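Local coordinates for methyltransferase (Pyrococcus horikoshii, PDB 1IXK), which probably methylates cytidine in RNA, perhaps tRNA, using S-adenosyl-L-methionine, as a member of the RsmB/NOP family, at residues Ser134-Leu139 and Gly144-Phe149. Residues are numbered along the deposited sequence; the frame is centred on the assembly and turned at random.
Sequences SYLAQL and GVIYAF
Ile146 reaches from its strand to the helix 131-139 with a single methyl, CD1, which meets the backbone and beta carbons of Leu136 and Ala137. CD1 comes to 3.4 Å from Ala137 N and 3.6 Å from Ala137 CA, so it rests against the helix backbone itself. Such an approach suits alanine, whose small side chain lets the strand come close: Ala137 CB lies 3.9 Å from Ile146 CD1, and the CA atoms of Ala137 and Ile146 are 7.4 Å apart. From the neighbouring residue, Leu136 CB touches Ile146 CD1 at 3.7 Å. The isoleucine is extended for this reach: CG1 stands anti to the carbonyl carbon (chi1 -64°), and chi2 of 165° carries CD1 straight on to the helix. Its beta branching also fits the extended backbone of a strand. Leucine suits the buried position 136 because its side chain also packs on Pro111 and Pro116, while Ile146 is flanked by Val171 of the adjacent strand. The side-chain contacts, all between hydrocarbon groups, join the helix to the second strand of the beta-alpha-beta unit 121-124, 131-139, 145-149, the right-handed crossover characteristic of the Rossmann-like fold of class I methyltransferases, close to the predicted S-adenosyl-L-methionine site.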
loop_
_atom_site.group_PDB
_atom_site.type_symbol
_atom_site.label_atom_id
_atom_site.label_comp_id
_atom_site.label_asym_id
_atom_site.label_seq_id
_atom_site.Cartn_x
_atom_site.Cartn_y
_atom_site.Cartn_z
ATOM N N SER A 134 6.117 10.326 -2.903
ATOM C CA SER A 134 5.852 11.433 -3.819
ATOM C C SER A 134 4.344 11.682 -3.954
ATOM O O SER A 134 3.913 12.800 -4.245
ATOM C CB SER A 134 6.491 11.162 -5.194
ATOM O OG SER A 134 6.101 9.911 -5.730
ATOM N N TYR A 135 3.537 10.652 -3.725
ATOM C CA TYR A 135 2.090 10.836 -3.803
ATOM C C TYR A 135 1.697 11.720 -2.617
ATOM O O TYR A 135 0.911 12.664 -2.763
ATOM C CB TYR A 135 1.359 9.485 -3.737
ATOM C CG TYR A 135 -0.030 9.490 -4.364
ATOM C CD1 TYR A 135 -0.621 8.301 -4.792
ATOM C CD2 TYR A 135 -0.737 10.684 -4.560
ATOM C CE1 TYR A 135 -1.877 8.293 -5.407
ATOM C CE2 TYR A 135 -1.999 10.687 -5.173
ATOM C CZ TYR A 135 -2.559 9.484 -5.596
ATOM O OH TYR A 135 -3.795 9.464 -6.215
ATOM N N LEU A 136 2.256 11.424 -1.443
ATOM C CA LEU A 136 1.973 12.223 -0.250
ATOM C C LEU A 136 2.340 13.677 -0.532
ATOM O O LEU A 136 1.607 14.597 -0.163
ATOM C CB LEU A 136 2.789 11.734 0.956
ATOM C CG LEU A 136 2.553 10.317 1.477
ATOM C CD1 LEU A 136 3.596 9.993 2.544
ATOM C CD2 LEU A 136 1.136 10.181 2.041
ATOM N N ALA A 137 3.478 13.875 -1.190
ATOM C CA ALA A 137 3.946 15.214 -1.515
ATOM C C ALA A 137 2.978 16.015 -2.384
ATOM O O ALA A 137 2.741 17.193 -2.113
ATOM C CB ALA A 137 5.319 15.145 -2.197
ATOM N N GLN A 138 2.419 15.403 -3.424
ATOM C CA GLN A 138 1.505 16.156 -4.276
ATOM C C GLN A 138 0.173 16.398 -3.571
ATOM O O GLN A 138 -0.469 17.427 -3.778
ATOM C CB GLN A 138 1.315 15.467 -5.643
ATOM C CG GLN A 138 0.582 14.138 -5.657
ATOM C CD GLN A 138 0.514 13.540 -7.058
ATOM O OE1 GLN A 138 1.530 13.117 -7.618
ATOM N NE2 GLN A 138 -0.683 13.510 -7.634
ATOM N N LEU A 139 -0.229 15.475 -2.706
ATOM C CA LEU A 139 -1.473 15.647 -1.968
ATOM C C LEU A 139 -1.303 16.809 -0.990
ATOM O O LEU A 139 -2.264 17.510 -0.665
ATOM C CB LEU A 139 -1.832 14.353 -1.221
ATOM C CG LEU A 139 -2.313 13.189 -2.102
ATOM C CD1 LEU A 139 -2.347 11.896 -1.290
ATOM C CD2 LEU A 139 -3.694 13.503 -2.659
ATOM N N GLY A 144 4.111 21.662 4.015
ATOM C CA GLY A 144 4.246 20.696 5.092
ATOM C C GLY A 144 5.589 20.004 4.965
ATOM O O GLY A 144 6.460 20.489 4.246
ATOM N N VAL A 145 5.766 18.876 5.653
ATOM C CA VAL A 145 7.028 18.143 5.588
ATOM C C VAL A 145 6.799 16.641 5.627
ATOM O O VAL A 145 5.893 16.157 6.309
ATOM C CB VAL A 145 7.960 18.496 6.773
ATOM C CG1 VAL A 145 9.306 17.794 6.603
ATOM C CG2 VAL A 145 8.149 19.996 6.862
ATOM N N ILE A 146 7.619 15.906 4.885
ATOM C CA ILE A 146 7.522 14.454 4.869
ATOM C C ILE A 146 8.881 13.869 5.196
ATOM O O ILE A 146 9.852 14.129 4.492
ATOM C CB ILE A 146 7.132 13.904 3.489
ATOM C CG1 ILE A 146 5.731 14.387 3.099
ATOM C CG2 ILE A 146 7.202 12.375 3.513
ATOM C CD1 ILE A 146 5.421 14.189 1.625
ATOM N N TYR A 147 8.952 13.095 6.273
ATOM C CA TYR A 147 10.200 12.442 6.653
ATOM C C TYR A 147 10.141 11.006 6.135
ATOM O O TYR A 147 9.126 10.328 6.301
ATOM C CB TYR A 147 10.366 12.419 8.180
ATOM C CG TYR A 147 10.670 13.764 8.800
ATOM C CD1 TYR A 147 9.651 14.652 9.138
ATOM C CD2 TYR A 147 11.988 14.152 9.041
ATOM C CE1 TYR A 147 9.935 15.896 9.705
ATOM C CE2 TYR A 147 12.286 15.392 9.607
ATOM C CZ TYR A 147 11.255 16.258 9.939
ATOM O OH TYR A 147 11.549 17.472 10.519
ATOM N N ALA A 148 11.219 10.547 5.505
ATOM C CA ALA A 148 11.280 9.182 4.982
ATOM C C ALA A 148 12.642 8.588 5.333
ATOM O O ALA A 148 13.620 9.320 5.500
ATOM C CB ALA A 148 11.071 9.176 3.472
ATOM N N PHE A 149 12.693 7.262 5.443
ATOM C CA PHE A 149 13.915 6.552 5.819
ATOM C C PHE A 149 14.238 5.390 4.882
ATOM O O PHE A 149 13.352 4.629 4.493
ATOM C CB PHE A 149 13.777 5.987 7.242
ATOM C CG PHE A 149 13.328 6.993 8.269
ATOM C CD1 PHE A 149 12.025 7.487 8.262
ATOM C CD2 PHE A 149 14.204 7.430 9.257
ATOM C CE1 PHE A 149 11.603 8.402 9.227
ATOM C CE2 PHE A 149 13.790 8.345 10.228
ATOM C CZ PHE A 149 12.487 8.833 10.212
#